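Local coordinates for putative CRISPR-associated endoribonuclease-like protein Cas6 (Pyrococcus furiosus, PDB 3UFC), which binds CRISPR RNA and, as a Cas6 paralogue, probably takes part in CRISPR adaptive immunity against mobile genetic elements, at residues 149-152 against 153-157; 157-160 against 161-165; 164-167 against 168-171. All blocks are in the same frame, centred on the assembly; numbering follows the deposited sequence.

Interaction 1 (149-152 against 153-157)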
ATOM      1  N   TRP A 149       5.124 -17.585   5.226  1.00 44.53           N
ATOM      2  CA  TRP A 149       4.779 -18.098   3.917  1.00 40.60           C
ATOM      3  C   TRP A 149       3.712 -17.197   3.296  1.00 37.46           C
ATOM      4  O   TRP A 149       2.617 -17.051   3.842  1.00 33.11           O
ATOM      5  CB  TRP A 149       4.269 -19.534   4.036  1.00 42.47           C
ATOM      6  CG  TRP A 149       4.109 -20.204   2.718  1.00 47.27           C
ATOM      7  CD1 TRP A 149       2.978 -20.259   1.955  1.00 47.96           C
ATOM      8  CD2 TRP A 149       5.136 -20.860   1.966  1.00 49.61           C
ATOM      9  NE1 TRP A 149       3.238 -20.907   0.770  1.00 49.99           N
ATOM     10  CE2 TRP A 149       4.556 -21.286   0.751  1.00 50.68           C
ATOM     11  CE3 TRP A 149       6.492 -21.126   2.200  1.00 50.43           C
ATOM     12  CZ2 TRP A 149       5.285 -21.965  -0.230  1.00 51.80           C
ATOM     13  CZ3 TRP A 149       7.218 -21.801   1.223  1.00 51.77           C
ATOM     14  CH2 TRP A 149       6.612 -22.212   0.023  1.00 52.00           C
ATOM     15  N   ASP A 150       4.050 -16.590   2.163  1.00 34.55           N
ATOM     16  CA  ASP A 150       3.142 -15.691   1.456  1.00 34.03           C
ATOM     17  C   ASP A 150       2.090 -16.459   0.670  1.00 31.76           C
ATOM     18  O   ASP A 150       2.407 -17.362  -0.112  1.00 31.61           O
ATOM     19  CB  ASP A 150       3.947 -14.777   0.527  1.00 35.07           C
ATOM     20  CG  ASP A 150       4.922 -13.903   1.290  1.00 38.29           C
ATOM     21  OD1 ASP A 150       5.859 -13.349   0.677  1.00 38.74           O
ATOM     22  OD2 ASP A 150       4.745 -13.769   2.517  1.00 40.35           O
ATOM     23  N   LEU A 151       0.833 -16.087   0.885  1.00 28.15           N
ATOM     24  CA  LEU A 151      -0.295 -16.736   0.231  1.00 27.41           C
ATOM     25  C   LEU A 151      -0.884 -15.901  -0.901  1.00 27.56           C
ATOM     26  O   LEU A 151      -0.686 -14.686  -0.959  1.00 24.65           O
ATOM     27  CB  LEU A 151      -1.385 -17.026   1.265  1.00 26.89           C
ATOM     28  CG  LEU A 151      -0.958 -17.901   2.450  1.00 28.95           C
ATOM     29  CD1 LEU A 151      -2.032 -17.872   3.525  1.00 26.63           C
ATOM     30  CD2 LEU A 151      -0.703 -19.334   1.970  1.00 26.68           C
ATOM     31  N   TYR A 152      -1.613 -16.577  -1.788  1.00 28.29           N
ATOM     32  CA  TYR A 152      -2.273 -15.957  -2.934  1.00 30.96           C
ATOM     33  C   TYR A 152      -3.751 -16.340  -2.866  1.00 32.24           C
ATOM     34  O   TYR A 152      -4.111 -17.304  -2.192  1.00 31.95           O
ATOM     35  CB  TYR A 152      -1.673 -16.479  -4.236  1.00 30.33           C
ATOM     36  CG  TYR A 152      -0.175 -16.320  -4.325  1.00 31.72           C
ATOM     37  CD1 TYR A 152       0.400 -15.080  -4.588  1.00 30.47           C
ATOM     38  CD2 TYR A 152       0.671 -17.415  -4.146  1.00 31.91           C
ATOM     39  CE1 TYR A 152       1.781 -14.932  -4.679  1.00 31.74           C
ATOM     40  CE2 TYR A 152       2.055 -17.279  -4.230  1.00 31.59           C
ATOM     41  CZ  TYR A 152       2.601 -16.036  -4.500  1.00 32.79           C
ATOM     42  OH  TYR A 152       3.962 -15.901  -4.619  1.00 34.64           O
ATOM     43  N   PRO A 153      -4.623 -15.602  -3.575  1.00 34.23           N
ATOM     44  CA  PRO A 153      -6.061 -15.882  -3.572  1.00 36.10           C
ATOM     45  C   PRO A 153      -6.465 -17.322  -3.888  1.00 38.11           C
ATOM     46  O   PRO A 153      -7.536 -17.763  -3.473  1.00 39.42           O
ATOM     47  CB  PRO A 153      -6.607 -14.888  -4.596  1.00 37.75           C
ATOM     48  CG  PRO A 153      -5.662 -13.734  -4.471  1.00 36.09           C
ATOM     49  CD  PRO A 153      -4.326 -14.434  -4.425  1.00 34.28           C
ATOM     50  N   HIS A 154      -5.626 -18.057  -4.614  1.00 40.35           N
ATOM     51  CA  HIS A 154      -5.970 -19.441  -4.940  1.00 42.11           C
ATOM     52  C   HIS A 154      -5.610 -20.425  -3.830  1.00 41.45           C
ATOM     53  O   HIS A 154      -5.921 -21.610  -3.926  1.00 43.34           O
ATOM     54  CB  HIS A 154      -5.316 -19.884  -6.260  1.00 45.16           C
ATOM     55  CG  HIS A 154      -3.822 -19.800  -6.266  1.00 47.31           C
ATOM     56  ND1 HIS A 154      -3.139 -18.714  -6.769  1.00 49.58           N
ATOM     57  CD2 HIS A 154      -2.879 -20.678  -5.851  1.00 48.77           C
ATOM     58  CE1 HIS A 154      -1.839 -18.927  -6.667  1.00 49.65           C
ATOM     59  NE2 HIS A 154      -1.653 -20.112  -6.112  1.00 49.69           N
ATOM     60  N   ASP A 155      -4.965 -19.931  -2.777  1.00 38.94           N
ATOM     61  CA  ASP A 155      -4.584 -20.768  -1.641  1.00 37.66           C
ATOM     62  C   ASP A 155      -5.770 -20.954  -0.695  1.00 37.88           C
ATOM     63  O   ASP A 155      -6.477 -19.995  -0.377  1.00 35.46           O
ATOM     64  CB  ASP A 155      -3.421 -20.127  -0.879  1.00 37.35           C
ATOM     65  CG  ASP A 155      -2.098 -20.280  -1.597  1.00 39.47           C
ATOM     66  OD1 ASP A 155      -1.330 -19.296  -1.670  1.00 37.01           O
ATOM     67  OD2 ASP A 155      -1.815 -21.395  -2.078  1.00 42.79           O
ATOM     68  N   GLU A 156      -5.981 -22.188  -0.242  1.00 38.08           N
ATOM     69  CA  GLU A 156      -7.090 -22.495   0.662  1.00 39.10           C
ATOM     70  C   GLU A 156      -7.126 -21.627   1.919  1.00 35.71           C
ATOM     71  O   GLU A 156      -8.199 -21.255   2.388  1.00 35.84           O
ATOM     72  CB  GLU A 156      -7.040 -23.964   1.093  1.00 43.56           C
ATOM     73  CG  GLU A 156      -7.225 -24.966  -0.029  1.00 50.43           C
ATOM     74  CD  GLU A 156      -7.369 -26.383   0.497  1.00 54.72           C
ATOM     75  OE1 GLU A 156      -6.475 -26.835   1.248  1.00 57.27           O
ATOM     76  OE2 GLU A 156      -8.375 -27.043   0.161  1.00 56.91           O
ATOM     77  N   LEU A 157      -5.955 -21.317   2.468  1.00 33.90           N
ATOM     78  CA  LEU A 157      -5.874 -20.504   3.682  1.00 35.02           C
ATOM     79  C   LEU A 157      -5.947 -18.989   3.468  1.00 31.53           C
ATOM     80  O   LEU A 157      -6.099 -18.240   4.428  1.00 30.79           O
ATOM     81  CB  LEU A 157      -4.582 -20.821   4.444  1.00 37.19           C
ATOM     82  CG  LEU A 157      -4.528 -22.061   5.340  1.00 41.43           C
ATOM     83  CD1 LEU A 157      -4.907 -23.306   4.557  1.00 43.52           C
ATOM     84  CD2 LEU A 157      -3.122 -22.190   5.908  1.00 41.77           C
TER
HETATM   85  O   HOH W   1       1.345 -19.719  -1.652  1.00 38.81           O
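Y152 and D155 bracket a tight local turn, tied to each other by two hydrogen bonds, where strand 145-151 gives way to the short connection ahead of helix 158-174. The backbone N of D155 donates to Y152 O at 2.8 Å, closing a type I beta turn with P153 and H154 at its corners. A second bond runs the other way: D155 OD1 takes the backbone N-H of Y152 at 2.7 Å, close to straight at 160° and met on the anti side of the carboxylate. The turn thus redirects the chain from a two-stranded hairpin, 136-142 with 145-151, toward the first helix of the C-terminal ferredoxin-like domain. D155 OD1 has a further partner, a water that donates to it at 2.7 Å and also to D150 O, while accepting a longer bond from W149 NE1. On the flank of the turn the rings of Y152 and H154 lie within 14° of parallel but displaced, with centroids 5.5 Å apart; H154 CE1, turned back by a chi1 of 59°, lies 3.5 Å from Y152 CB. On the helix side of the turn, L151 CD1 touches L157 CB at 4.0 Å, and L151 also packs on F158 of the helix.

Interaction 2 (157-160 against 161-165)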
ATOM      1  N   LEU A 157      -5.955 -21.317   2.468  1.00 33.90           N
ATOM      2  CA  LEU A 157      -5.874 -20.504   3.682  1.00 35.02           C
ATOM      3  C   LEU A 157      -5.947 -18.989   3.468  1.00 31.53           C
ATOM      4  O   LEU A 157      -6.099 -18.240   4.428  1.00 30.79           O
ATOM      5  CB  LEU A 157      -4.582 -20.821   4.444  1.00 37.19           C
ATOM      6  CG  LEU A 157      -4.528 -22.061   5.340  1.00 41.43           C
ATOM      7  CD1 LEU A 157      -4.907 -23.306   4.557  1.00 43.52           C
ATOM      8  CD2 LEU A 157      -3.122 -22.190   5.908  1.00 41.77           C
ATOM      9  N   PHE A 158      -5.835 -18.543   2.220  1.00 30.41           N
ATOM     10  CA  PHE A 158      -5.856 -17.110   1.912  1.00 28.29           C
ATOM     11  C   PHE A 158      -6.975 -16.328   2.601  1.00 27.50           C
ATOM     12  O   PHE A 158      -6.716 -15.433   3.413  1.00 24.68           O
ATOM     13  CB  PHE A 158      -5.959 -16.892   0.398  1.00 27.76           C
ATOM     14  CG  PHE A 158      -5.849 -15.442  -0.017  1.00 27.95           C
ATOM     15  CD1 PHE A 158      -4.608 -14.835  -0.158  1.00 27.19           C
ATOM     16  CD2 PHE A 158      -6.990 -14.683  -0.248  1.00 28.35           C
ATOM     17  CE1 PHE A 158      -4.505 -13.490  -0.522  1.00 27.56           C
ATOM     18  CE2 PHE A 158      -6.899 -13.334  -0.612  1.00 26.86           C
ATOM     19  CZ  PHE A 158      -5.659 -12.740  -0.749  1.00 25.71           C
ATOM     20  N   LEU A 159      -8.220 -16.666   2.277  1.00 27.96           N
ATOM     21  CA  LEU A 159      -9.361 -15.964   2.845  1.00 28.20           C
ATOM     22  C   LEU A 159      -9.370 -15.926   4.371  1.00 28.44           C
ATOM     23  O   LEU A 159      -9.512 -14.855   4.957  1.00 26.99           O
ATOM     24  CB  LEU A 159     -10.675 -16.564   2.327  1.00 29.98           C
ATOM     25  CG  LEU A 159     -11.936 -15.867   2.854  1.00 31.43           C
ATOM     26  CD1 LEU A 159     -11.880 -14.386   2.515  1.00 31.20           C
ATOM     27  CD2 LEU A 159     -13.177 -16.511   2.252  1.00 34.88           C
ATOM     28  N   ASP A 160      -9.221 -17.077   5.021  1.00 28.31           N
ATOM     29  CA  ASP A 160      -9.220 -17.094   6.481  1.00 29.09           C
ATOM     30  C   ASP A 160      -8.074 -16.273   7.053  1.00 26.89           C
ATOM     31  O   ASP A 160      -8.237 -15.593   8.070  1.00 25.34           O
ATOM     32  CB  ASP A 160      -9.160 -18.526   7.016  1.00 33.22           C
ATOM     33  CG  ASP A 160     -10.484 -19.248   6.874  1.00 38.58           C
ATOM     34  OD1 ASP A 160     -11.531 -18.562   6.849  1.00 39.03           O
ATOM     35  OD2 ASP A 160     -10.485 -20.492   6.800  1.00 41.58           O
ATOM     36  N   ARG A 161      -6.915 -16.338   6.406  1.00 24.41           N
ATOM     37  CA  ARG A 161      -5.771 -15.556   6.859  1.00 25.69           C
ATOM     38  C   ARG A 161      -6.064 -14.058   6.679  1.00 24.44           C
ATOM     39  O   ARG A 161      -5.796 -13.256   7.573  1.00 25.16           O
ATOM     40  CB  ARG A 161      -4.521 -15.937   6.069  1.00 27.90           C
ATOM     41  CG  ARG A 161      -3.917 -17.281   6.452  1.00 34.71           C
ATOM     42  CD  ARG A 161      -2.892 -17.114   7.558  1.00 40.32           C
ATOM     43  NE  ARG A 161      -3.453 -17.301   8.888  1.00 45.04           N
ATOM     44  CZ  ARG A 161      -2.823 -16.969  10.012  1.00 47.46           C
ATOM     45  NH1 ARG A 161      -1.615 -16.422   9.959  1.00 48.16           N
ATOM     46  NH2 ARG A 161      -3.390 -17.207  11.187  1.00 48.95           N
ATOM     47  N   LEU A 162      -6.619 -13.687   5.527  1.00 23.39           N
ATOM     48  CA  LEU A 162      -6.934 -12.281   5.272  1.00 21.97           C
ATOM     49  C   LEU A 162      -7.949 -11.798   6.311  1.00 23.45           C
ATOM     50  O   LEU A 162      -7.810 -10.711   6.870  1.00 22.55           O
ATOM     51  CB  LEU A 162      -7.497 -12.097   3.857  1.00 20.98           C
ATOM     52  CG  LEU A 162      -7.915 -10.662   3.481  1.00 22.19           C
ATOM     53  CD1 LEU A 162      -6.720  -9.719   3.609  1.00 20.21           C
ATOM     54  CD2 LEU A 162      -8.464 -10.636   2.062  1.00 21.10           C
ATOM     55  N   ARG A 163      -8.961 -12.620   6.584  1.00 23.48           N
ATOM     56  CA  ARG A 163      -9.971 -12.258   7.564  1.00 24.74           C
ATOM     57  C   ARG A 163      -9.352 -11.975   8.927  1.00 25.19           C
ATOM     58  O   ARG A 163      -9.648 -10.953   9.542  1.00 24.61           O
ATOM     59  CB  ARG A 163     -11.007 -13.368   7.698  1.00 26.41           C
ATOM     60  CG  ARG A 163     -11.940 -13.496   6.516  1.00 27.63           C
ATOM     61  CD  ARG A 163     -12.710 -14.808   6.589  1.00 31.62           C
ATOM     62  NE  ARG A 163     -13.782 -14.863   5.602  1.00 34.04           N
ATOM     63  CZ  ARG A 163     -14.489 -15.952   5.328  1.00 36.55           C
ATOM     64  NH1 ARG A 163     -14.236 -17.086   5.968  1.00 37.98           N
ATOM     65  NH2 ARG A 163     -15.447 -15.907   4.412  1.00 36.20           N
ATOM     66  N   LYS A 164      -8.486 -12.873   9.395  1.00 23.94           N
ATOM     67  CA  LYS A 164      -7.850 -12.697  10.698  1.00 25.42           C
ATOM     68  C   LYS A 164      -6.980 -11.450  10.743  1.00 23.15           C
ATOM     69  O   LYS A 164      -7.009 -10.696  11.715  1.00 23.26           O
ATOM     70  CB  LYS A 164      -6.982 -13.909  11.056  1.00 29.15           C
ATOM     71  CG  LYS A 164      -6.455 -13.846  12.480  1.00 35.88           C
ATOM     72  CD  LYS A 164      -5.277 -14.782  12.710  1.00 42.33           C
ATOM     73  CE  LYS A 164      -4.030 -14.257  12.021  1.00 45.74           C
ATOM     74  NZ  LYS A 164      -2.806 -14.976  12.465  1.00 50.10           N
ATOM     75  N   VAL A 165      -6.187 -11.253   9.698  1.00 22.19           N
ATOM     76  CA  VAL A 165      -5.315 -10.092   9.624  1.00 22.89           C
ATOM     77  C   VAL A 165      -6.121  -8.793   9.720  1.00 21.31           C
ATOM     78  O   VAL A 165      -5.772  -7.897  10.484  1.00 21.39           O
ATOM     79  CB  VAL A 165      -4.506 -10.092   8.307  1.00 24.13           C
ATOM     80  CG1 VAL A 165      -3.834  -8.742   8.099  1.00 27.98           C
ATOM     81  CG2 VAL A 165      -3.452 -11.185   8.358  1.00 27.34           C
TER
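L162 N donates to F158 O at 2.7 Å, one of four successive i to i+4 bonds that build the first turns of helix 158-174, which stands between strands 125-130 and 183-197 in the beta-alpha-beta order of the ferredoxin-like fold. The others join R161 N to L157 O, R163 N to L159 O and K164 N to D160 O. Among the side chains, D160 and R163 form an i to i+3 salt bridge. Its hydrogen bond, from R163 NH1 to D160 OD1 at 3.2 Å, is weak, bent to 131°, with carboxylate and guanidinium planes well turned from each other. The stronger anchor of R163 lies elsewhere, in the bond from its NE to the carbonyl of F183, at the start of strand 183-197. Extended from CG to NE, the R163 chain carries its guanidinium across L159, whose CD2 lies over one face, 3.2 Å from its plane and nearer NH2 than the centre. A chi1 of -179° swings the L159 branch away from its own N and under the guanidinium. On the inner side, F158 and L162 lie alongside each other, pointing the same way; F158 also packs on V136 and I185, and F158 CE2 comes within 4.1 Å of L162 CD2.

Interaction 3 (164-167 against 168-171)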
ATOM      1  N   LYS A 164      -8.486 -12.873   9.395  1.00 23.94           N
ATOM      2  CA  LYS A 164      -7.850 -12.697  10.698  1.00 25.42           C
ATOM      3  C   LYS A 164      -6.980 -11.450  10.743  1.00 23.15           C
ATOM      4  O   LYS A 164      -7.009 -10.696  11.715  1.00 23.26           O
ATOM      5  CB  LYS A 164      -6.982 -13.909  11.056  1.00 29.15           C
ATOM      6  CG  LYS A 164      -6.455 -13.846  12.480  1.00 35.88           C
ATOM      7  CD  LYS A 164      -5.277 -14.782  12.710  1.00 42.33           C
ATOM      8  CE  LYS A 164      -4.030 -14.257  12.021  1.00 45.74           C
ATOM      9  NZ  LYS A 164      -2.806 -14.976  12.465  1.00 50.10           N
ATOM     10  N   VAL A 165      -6.187 -11.253   9.698  1.00 22.19           N
ATOM     11  CA  VAL A 165      -5.315 -10.092   9.624  1.00 22.89           C
ATOM     12  C   VAL A 165      -6.121  -8.793   9.720  1.00 21.31           C
ATOM     13  O   VAL A 165      -5.772  -7.897  10.484  1.00 21.39           O
ATOM     14  CB  VAL A 165      -4.506 -10.092   8.307  1.00 24.13           C
ATOM     15  CG1 VAL A 165      -3.834  -8.742   8.099  1.00 27.98           C
ATOM     16  CG2 VAL A 165      -3.452 -11.185   8.358  1.00 27.34           C
ATOM     17  N   MET A 166      -7.204  -8.698   8.952  1.00 22.45           N
ATOM     18  CA  MET A 166      -8.021  -7.490   8.970  1.00 22.31           C
ATOM     19  C   MET A 166      -8.630  -7.241  10.353  1.00 22.78           C
ATOM     20  O   MET A 166      -8.661  -6.101  10.820  1.00 22.19           O
ATOM     21  CB  MET A 166      -9.113  -7.564   7.897  1.00 20.84           C
ATOM     22  CG  MET A 166      -8.569  -7.622   6.454  1.00 22.43           C
ATOM     23  SD  MET A 166      -7.353  -6.316   6.075  1.00 23.29           S
ATOM     24  CE  MET A 166      -8.442  -4.884   5.969  1.00 23.14           C
ATOM     25  N   LEU A 167      -9.096  -8.298  11.019  1.00 23.60           N
ATOM     26  CA  LEU A 167      -9.683  -8.138  12.352  1.00 24.50           C
ATOM     27  C   LEU A 167      -8.648  -7.652  13.367  1.00 24.57           C
ATOM     28  O   LEU A 167      -8.932  -6.784  14.192  1.00 23.48           O
ATOM     29  CB  LEU A 167     -10.297  -9.456  12.840  1.00 26.91           C
ATOM     30  CG  LEU A 167     -11.505  -9.962  12.043  1.00 28.87           C
ATOM     31  CD1 LEU A 167     -12.006 -11.284  12.624  1.00 29.58           C
ATOM     32  CD2 LEU A 167     -12.606  -8.915  12.085  1.00 29.79           C
ATOM     33  N   LEU A 168      -7.446  -8.218  13.294  1.00 25.76           N
ATOM     34  CA  LEU A 168      -6.351  -7.854  14.195  1.00 25.67           C
ATOM     35  C   LEU A 168      -5.921  -6.398  13.985  1.00 25.13           C
ATOM     36  O   LEU A 168      -5.740  -5.648  14.943  1.00 23.98           O
ATOM     37  CB  LEU A 168      -5.156  -8.778  13.942  1.00 28.16           C
ATOM     38  CG  LEU A 168      -4.784  -9.889  14.928  1.00 34.31           C
ATOM     39  CD1 LEU A 168      -5.999 -10.421  15.660  1.00 30.62           C
ATOM     40  CD2 LEU A 168      -4.079 -11.000  14.157  1.00 32.97           C
ATOM     41  N   ARG A 169      -5.729  -6.012  12.727  1.00 23.20           N
ATOM     42  CA  ARG A 169      -5.326  -4.644  12.410  1.00 23.97           C
ATOM     43  C   ARG A 169      -6.421  -3.654  12.823  1.00 23.54           C
ATOM     44  O   ARG A 169      -6.136  -2.603  13.399  1.00 24.31           O
ATOM     45  CB  ARG A 169      -5.028  -4.513  10.913  1.00 21.81           C
ATOM     46  CG  ARG A 169      -3.812  -5.316  10.439  1.00 20.87           C
ATOM     47  CD  ARG A 169      -3.547  -5.061   8.964  1.00 22.65           C
ATOM     48  NE  ARG A 169      -3.522  -3.623   8.684  1.00 20.93           N
ATOM     49  CZ  ARG A 169      -3.937  -3.080   7.545  1.00 21.26           C
ATOM     50  NH1 ARG A 169      -4.403  -3.855   6.566  1.00 17.94           N
ATOM     51  NH2 ARG A 169      -3.922  -1.763   7.397  1.00 18.21           N
ATOM     52  N   TYR A 170      -7.672  -4.004  12.541  1.00 23.35           N
ATOM     53  CA  TYR A 170      -8.809  -3.149  12.889  1.00 24.14           C
ATOM     54  C   TYR A 170      -8.867  -2.901  14.404  1.00 26.70           C
ATOM     55  O   TYR A 170      -9.106  -1.779  14.855  1.00 23.94           O
ATOM     56  CB  TYR A 170     -10.116  -3.803  12.424  1.00 24.89           C
ATOM     57  CG  TYR A 170     -11.324  -2.884  12.451  1.00 25.56           C
ATOM     58  CD1 TYR A 170     -11.856  -2.370  11.268  1.00 25.93           C
ATOM     59  CD2 TYR A 170     -11.936  -2.532  13.656  1.00 24.64           C
ATOM     60  CE1 TYR A 170     -12.974  -1.526  11.279  1.00 26.05           C
ATOM     61  CE2 TYR A 170     -13.054  -1.687  13.681  1.00 26.93           C
ATOM     62  CZ  TYR A 170     -13.563  -1.189  12.488  1.00 27.28           C
ATOM     63  OH  TYR A 170     -14.659  -0.354  12.497  1.00 29.74           O
ATOM     64  N   HIS A 171      -8.650  -3.951  15.191  1.00 26.58           N
ATOM     65  CA  HIS A 171      -8.679  -3.811  16.640  1.00 27.62           C
ATOM     66  C   HIS A 171      -7.590  -2.864  17.128  1.00 29.13           C
ATOM     67  O   HIS A 171      -7.840  -1.971  17.944  1.00 27.98           O
ATOM     68  CB  HIS A 171      -8.512  -5.176  17.319  1.00 29.66           C
ATOM     69  CG  HIS A 171      -8.358  -5.085  18.804  1.00 27.96           C
ATOM     70  ND1 HIS A 171      -7.157  -4.782  19.407  1.00 29.73           N
ATOM     71  CD2 HIS A 171      -9.270  -5.172  19.802  1.00 28.20           C
ATOM     72  CE1 HIS A 171      -7.335  -4.684  20.713  1.00 30.61           C
ATOM     73  NE2 HIS A 171      -8.608  -4.914  20.978  1.00 27.90           N
TER
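L168 leans back over K164 on the outer side of helix 158-174, with L168 CD2 3.9 Å from K164 CE and the two side chains crossing. The backbone N of L168 donates to K164 O at 3.0 Å, and its side chain lies at the surface. R169 follows on the buried side, and its backbone N donates to V165 O at 2.9 Å. The aliphatic part of the R169 chain lies across V165, CD to CG1 at 3.8 Å, before a bend at chi3 (50°) leads the guanidinium to a set of backbone carbonyls. On the way R169 NH1 passes M166 SD at 3.9 Å, the two side chains running side by side, with the sulfur oblique to the guanidinium. The carbonyls grip the group from several directions: NE bonds to H49 O, NH2 to G50 O and N224 O, and NH1 to G225 O. In this way the opening helix of the C-terminal ferredoxin-like unit is joined both to the loop between helix 42-46 and strand 53-59 and to the end of the unit's second helix, 215-224. The carbonyls at that helix end would probably favour the positive charge of this buried arginine. Y170 bonds through its backbone N to M166 O, which its CB also approaches at 3.2 Å. A chi1 of -167° carries the Y170 ring off from the preceding turn to meet F220 of helix 215-224, a helix that M166 and L167 also touch. H171, the last residue of the segment, bonds through its backbone N to L167 O at 3.0 Å, its imidazole directed away.

The three contacts follow one another along the chain, each beginning where the last one ends, from a hairpin strand through a turn and up helix 158-174. Interactions 1 and 2 share L157 and touch directly: F158 CB lies 3.2 Å from Y152 O, and R161 CG packs 3.5 Å from L151 CD1, so the turn rests on the first turn of the helix. Interactions 2 and 3 have centres about 10 Å apart and share K164 and V165, with the helix backbone running through both. Interaction 3 has no touch with interaction 1, their nearest atoms being about 8 Å apart; its outside partners include helix 215-224 and the loop at H49 and G50.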